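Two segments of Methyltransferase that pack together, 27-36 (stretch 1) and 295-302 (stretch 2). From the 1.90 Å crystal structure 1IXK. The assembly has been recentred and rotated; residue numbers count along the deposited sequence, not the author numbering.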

ATOM      1  N   LEU A  27      -1.054  21.619   7.194  1.00 19.46           N
ATOM      2  CA  LEU A  27      -1.387  20.284   7.661  1.00 20.09           C
ATOM      3  C   LEU A  27      -0.503  19.798   8.800  1.00 21.09           C
ATOM      4  O   LEU A  27      -0.991  19.168   9.743  1.00 22.77           O
ATOM      5  CB  LEU A  27      -1.308  19.291   6.494  1.00 18.19           C
ATOM      6  CG  LEU A  27      -2.387  19.450   5.416  1.00 18.95           C
ATOM      7  CD1 LEU A  27      -2.054  18.594   4.205  1.00 16.21           C
ATOM      8  CD2 LEU A  27      -3.742  19.061   6.000  1.00 17.16           C
ATOM      9  N   TRP A  28       0.789  20.104   8.731  1.00 19.99           N
ATOM     10  CA  TRP A  28       1.721  19.630   9.749  1.00 20.89           C
ATOM     11  C   TRP A  28       2.585  20.685  10.438  1.00 21.75           C
ATOM     12  O   TRP A  28       3.415  20.345  11.280  1.00 21.99           O
ATOM     13  CB  TRP A  28       2.622  18.551   9.133  1.00 19.38           C
ATOM     14  CG  TRP A  28       1.846  17.387   8.576  1.00 18.99           C
ATOM     15  CD1 TRP A  28       1.174  16.438   9.285  1.00 19.75           C
ATOM     16  CD2 TRP A  28       1.613  17.091   7.191  1.00 19.27           C
ATOM     17  NE1 TRP A  28       0.536  15.567   8.434  1.00 19.06           N
ATOM     18  CE2 TRP A  28       0.794  15.943   7.141  1.00 19.84           C
ATOM     19  CE3 TRP A  28       2.026  17.679   5.987  1.00 19.50           C
ATOM     20  CZ2 TRP A  28       0.363  15.379   5.934  1.00 19.21           C
ATOM     21  CZ3 TRP A  28       1.599  17.122   4.788  1.00 18.00           C
ATOM     22  CH2 TRP A  28       0.781  15.978   4.770  1.00 19.33           C
ATOM     23  N   GLY A  29       2.397  21.956  10.094  1.00 22.39           N
ATOM     24  CA  GLY A  29       3.193  23.000  10.718  1.00 23.07           C
ATOM     25  C   GLY A  29       4.674  22.819  10.444  1.00 24.17           C
ATOM     26  O   GLY A  29       5.056  22.404   9.351  1.00 23.33           O
ATOM     27  N   GLU A  30       5.513  23.113  11.436  1.00 26.07           N
ATOM     28  CA  GLU A  30       6.963  22.985  11.275  1.00 28.45           C
ATOM     29  C   GLU A  30       7.426  21.581  10.887  1.00 26.74           C
ATOM     30  O   GLU A  30       8.491  21.419  10.294  1.00 25.38           O
ATOM     31  CB  GLU A  30       7.692  23.430  12.550  1.00 32.62           C
ATOM     32  CG  GLU A  30       7.230  22.746  13.834  1.00 39.30           C
ATOM     33  CD  GLU A  30       6.030  23.426  14.473  1.00 43.35           C
ATOM     34  OE1 GLU A  30       4.952  23.482  13.838  1.00 45.59           O
ATOM     35  OE2 GLU A  30       6.167  23.907  15.620  1.00 45.62           O
ATOM     36  N   ARG A  31       6.632  20.566  11.214  1.00 25.43           N
ATOM     37  CA  ARG A  31       6.994  19.194  10.867  1.00 23.89           C
ATOM     38  C   ARG A  31       7.019  19.035   9.345  1.00 23.21           C
ATOM     39  O   ARG A  31       7.651  18.122   8.812  1.00 22.02           O
ATOM     40  CB  ARG A  31       5.994  18.203  11.476  1.00 23.33           C
ATOM     41  CG  ARG A  31       6.339  16.741  11.210  1.00 22.99           C
ATOM     42  CD  ARG A  31       5.251  15.800  11.700  1.00 23.21           C
ATOM     43  NE  ARG A  31       5.585  14.405  11.426  1.00 23.01           N
ATOM     44  CZ  ARG A  31       4.823  13.368  11.763  1.00 23.03           C
ATOM     45  NH1 ARG A  31       3.672  13.562  12.389  1.00 22.09           N
ATOM     46  NH2 ARG A  31       5.217  12.132  11.477  1.00 19.50           N
ATOM     47  N   ALA A  32       6.334  19.939   8.651  1.00 21.72           N
ATOM     48  CA  ALA A  32       6.279  19.899   7.196  1.00 21.93           C
ATOM     49  C   ALA A  32       7.673  19.770   6.581  1.00 21.83           C
ATOM     50  O   ALA A  32       7.891  18.952   5.692  1.00 20.36           O
ATOM     51  CB  ALA A  32       5.582  21.151   6.667  1.00 23.69           C
ATOM     52  N   ILE A  33       8.615  20.574   7.060  1.00 21.72           N
ATOM     53  CA  ILE A  33       9.974  20.534   6.539  1.00 23.38           C
ATOM     54  C   ILE A  33      10.648  19.188   6.820  1.00 21.71           C
ATOM     55  O   ILE A  33      11.349  18.652   5.965  1.00 22.16           O
ATOM     56  CB  ILE A  33      10.839  21.678   7.143  1.00 26.03           C
ATOM     57  CG1 ILE A  33      12.261  21.618   6.579  1.00 27.32           C
ATOM     58  CG2 ILE A  33      10.871  21.571   8.654  1.00 27.05           C
ATOM     59  CD1 ILE A  33      12.335  21.836   5.086  1.00 29.07           C
ATOM     60  N   ARG A  34      10.424  18.643   8.011  1.00 20.93           N
ATOM     61  CA  ARG A  34      11.022  17.364   8.383  1.00 21.83           C
ATOM     62  C   ARG A  34      10.504  16.214   7.517  1.00 21.40           C
ATOM     63  O   ARG A  34      11.243  15.284   7.193  1.00 21.32           O
ATOM     64  CB  ARG A  34      10.767  17.077   9.867  1.00 23.34           C
ATOM     65  CG  ARG A  34      11.338  18.156  10.794  1.00 26.06           C
ATOM     66  CD  ARG A  34      11.586  17.643  12.207  1.00 28.15           C
ATOM     67  NE  ARG A  34      10.361  17.405  12.968  1.00 30.08           N
ATOM     68  CZ  ARG A  34       9.542  18.360  13.400  1.00 31.33           C
ATOM     69  NH1 ARG A  34       9.807  19.633  13.148  1.00 31.25           N
ATOM     70  NH2 ARG A  34       8.458  18.040  14.094  1.00 31.64           N
ATOM     71  N   ILE A  35       9.232  16.279   7.140  1.00 21.21           N
ATOM     72  CA  ILE A  35       8.635  15.248   6.297  1.00 19.66           C
ATOM     73  C   ILE A  35       9.193  15.370   4.879  1.00 20.50           C
ATOM     74  O   ILE A  35       9.603  14.377   4.275  1.00 19.72           O
ATOM     75  CB  ILE A  35       7.098  15.394   6.255  1.00 20.01           C
ATOM     76  CG1 ILE A  35       6.506  15.002   7.613  1.00 20.45           C
ATOM     77  CG2 ILE A  35       6.514  14.547   5.122  1.00 20.37           C
ATOM     78  CD1 ILE A  35       5.058  15.410   7.794  1.00 19.58           C
ATOM     79  N   ALA A  36       9.215  16.594   4.358  1.00 20.35           N
ATOM     80  CA  ALA A  36       9.712  16.850   3.010  1.00 20.99           C
ATOM     81  C   ALA A  36      11.167  16.417   2.835  1.00 23.06           C
ATOM     82  O   ALA A  36      11.509  15.745   1.859  1.00 21.93           O
ATOM     83  CB  ALA A  36       9.563  18.329   2.672  1.00 21.97           C
ATOM     84  N   ARG A 295      -5.014   5.056   9.084  1.00 10.85           N
ATOM     85  CA  ARG A 295      -3.647   5.352   9.504  1.00  9.38           C
ATOM     86  C   ARG A 295      -2.791   5.982   8.417  1.00  8.70           C
ATOM     87  O   ARG A 295      -3.089   5.878   7.233  1.00  8.00           O
ATOM     88  CB  ARG A 295      -2.944   4.064   9.955  1.00 13.89           C
ATOM     89  CG  ARG A 295      -3.807   3.120  10.775  1.00 14.89           C
ATOM     90  CD  ARG A 295      -4.365   3.800  12.003  1.00 19.22           C
ATOM     91  NE  ARG A 295      -3.334   4.145  12.974  1.00 18.97           N
ATOM     92  CZ  ARG A 295      -3.569   4.825  14.092  1.00 20.10           C
ATOM     93  NH1 ARG A 295      -4.797   5.233  14.370  1.00 19.40           N
ATOM     94  NH2 ARG A 295      -2.580   5.100  14.931  1.00 19.84           N
ATOM     95  N   ARG A 296      -1.717   6.629   8.845  1.00  8.97           N
ATOM     96  CA  ARG A 296      -0.761   7.254   7.942  1.00 10.62           C
ATOM     97  C   ARG A 296       0.652   6.917   8.395  1.00 13.78           C
ATOM     98  O   ARG A 296       0.936   6.859   9.598  1.00 11.89           O
ATOM     99  CB  ARG A 296      -0.906   8.778   7.952  1.00 13.07           C
ATOM    100  CG  ARG A 296      -1.948   9.332   6.994  1.00 12.49           C
ATOM    101  CD  ARG A 296      -2.021  10.848   7.133  1.00 17.42           C
ATOM    102  NE  ARG A 296      -2.932  11.459   6.170  1.00 14.68           N
ATOM    103  CZ  ARG A 296      -2.539  12.188   5.131  1.00 18.41           C
ATOM    104  NH1 ARG A 296      -1.245  12.395   4.916  1.00 16.93           N
ATOM    105  NH2 ARG A 296      -3.439  12.727   4.317  1.00 16.15           N
ATOM    106  N   LEU A 297       1.531   6.696   7.424  1.00 13.06           N
ATOM    107  CA  LEU A 297       2.934   6.427   7.699  1.00 14.67           C
ATOM    108  C   LEU A 297       3.656   7.640   7.132  1.00 16.95           C
ATOM    109  O   LEU A 297       3.334   8.108   6.036  1.00 15.96           O
ATOM    110  CB  LEU A 297       3.410   5.157   6.989  1.00 14.56           C
ATOM    111  CG  LEU A 297       2.833   3.825   7.473  1.00 14.36           C
ATOM    112  CD1 LEU A 297       3.419   2.692   6.636  1.00 15.33           C
ATOM    113  CD2 LEU A 297       3.153   3.624   8.951  1.00 15.55           C
ATOM    114  N   TYR A 298       4.618   8.156   7.886  1.00 18.96           N
ATOM    115  CA  TYR A 298       5.374   9.331   7.471  1.00 21.34           C
ATOM    116  C   TYR A 298       6.849   9.000   7.298  1.00 22.58           C
ATOM    117  O   TYR A 298       7.430   8.269   8.101  1.00 22.80           O
ATOM    118  CB  TYR A 298       5.211  10.435   8.512  1.00 20.90           C
ATOM    119  CG  TYR A 298       3.821  11.021   8.565  1.00 22.14           C
ATOM    120  CD1 TYR A 298       3.376  11.897   7.574  1.00 22.00           C
ATOM    121  CD2 TYR A 298       2.950  10.708   9.612  1.00 20.95           C
ATOM    122  CE1 TYR A 298       2.108  12.453   7.624  1.00 21.41           C
ATOM    123  CE2 TYR A 298       1.674  11.260   9.671  1.00 21.90           C
ATOM    124  CZ  TYR A 298       1.261  12.135   8.674  1.00 21.97           C
ATOM    125  OH  TYR A 298       0.013  12.709   8.734  1.00 19.25           O
ATOM    126  N   PRO A 299       7.479   9.549   6.252  1.00 23.45           N
ATOM    127  CA  PRO A 299       8.895   9.294   5.989  1.00 24.74           C
ATOM    128  C   PRO A 299       9.843   9.790   7.075  1.00 23.49           C
ATOM    129  O   PRO A 299      10.975   9.332   7.155  1.00 23.95           O
ATOM    130  CB  PRO A 299       9.127   9.987   4.647  1.00 26.17           C
ATOM    131  CG  PRO A 299       8.159  11.124   4.691  1.00 26.63           C
ATOM    132  CD  PRO A 299       6.918  10.477   5.255  1.00 24.78           C
ATOM    133  N   ASP A 300       9.383  10.711   7.915  1.00 22.72           N
ATOM    134  CA  ASP A 300      10.245  11.236   8.967  1.00 24.39           C
ATOM    135  C   ASP A 300      10.268  10.373  10.225  1.00 24.80           C
ATOM    136  O   ASP A 300      11.119  10.563  11.093  1.00 26.54           O
ATOM    137  CB  ASP A 300       9.854  12.682   9.312  1.00 23.66           C
ATOM    138  CG  ASP A 300       8.488  12.793   9.966  1.00 23.69           C
ATOM    139  OD1 ASP A 300       7.606  11.955   9.675  1.00 21.42           O
ATOM    140  OD2 ASP A 300       8.294  13.739  10.762  1.00 22.16           O
ATOM    141  N   VAL A 301       9.351   9.414  10.324  1.00 24.32           N
ATOM    142  CA  VAL A 301       9.330   8.545  11.493  1.00 26.08           C
ATOM    143  C   VAL A 301       9.274   7.052  11.159  1.00 26.99           C
ATOM    144  O   VAL A 301       9.779   6.229  11.915  1.00 26.09           O
ATOM    145  CB  VAL A 301       8.141   8.883  12.441  1.00 26.75           C
ATOM    146  CG1 VAL A 301       8.239  10.322  12.918  1.00 27.48           C
ATOM    147  CG2 VAL A 301       6.832   8.669  11.732  1.00 27.95           C
ATOM    148  N   HIS A 302       8.678   6.700  10.024  1.00 26.69           N
ATOM    149  CA  HIS A 302       8.549   5.289   9.668  1.00 29.21           C
ATOM    150  C   HIS A 302       9.503   4.776   8.597  1.00 30.21           C
ATOM    151  O   HIS A 302       9.457   3.595   8.244  1.00 30.68           O
ATOM    152  CB  HIS A 302       7.112   4.989   9.235  1.00 28.83           C
ATOM    153  CG  HIS A 302       6.083   5.392  10.243  1.00 30.68           C
ATOM    154  ND1 HIS A 302       5.356   6.557  10.138  1.00 30.19           N
ATOM    155  CD2 HIS A 302       5.671   4.790  11.385  1.00 29.50           C
ATOM    156  CE1 HIS A 302       4.537   6.655  11.173  1.00 31.63           C
ATOM    157  NE2 HIS A 302       4.709   5.597  11.943  1.00 31.23           N
TER
HETATM  158  O   HOH W   1       9.674  14.629  12.841  1.00 36.70           O

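Three residues, Arg31, Tyr298 and Asp300, each have 73 Å² covered by the opposing stretch, and the 411 Å² contact is organised round them. Arg31 has chi1 to chi3 all t, so its extended side chain carries the guanidinium across to Asp300. The result is a two-pronged salt bridge: Arg31 NE donates to Asp300 OD2 at 2.9 Å (N-H...O 157°) and Arg31 NH2 to Asp300 OD1 at 3.0 Å (165°). Near-linear angles, with OD2 lying near the guanidinium plane, indicate well-directed bonds between opposite charges.

The same guanidinium covers one face of Tyr298: Arg31 CZ lies 4.3 Å from the ring centroid and 26° off its normal, a cation-pi geometry. At the end of that ring, Trp28 NE1 donates to Tyr298 OH (2.9 Å, 140°), so the indole's polar group is satisfied while Trp28 CE2 packs 3.8 Å from Tyr298 CE1.

Buried Ile35 adds further apolar contact. Ile35 CD1 reaches Tyr298 CD1 at 3.9 Å, and Ile35 CG2 meets Pro299 CG at 3.8 Å, a branched hydrocarbon that fits between the Tyr298 ring and Pro299, with Ile35 CG1 also 3.8 Å from Asp300 CG. At exposed Arg34, water 1 extends the charged network, accepting from Arg34 NE (2.9 Å) and donating to Asp300 OD2 (2.6 Å), so Asp300 OD2 is bonded directly to Arg31 NE and linked to Arg34 NE through the water.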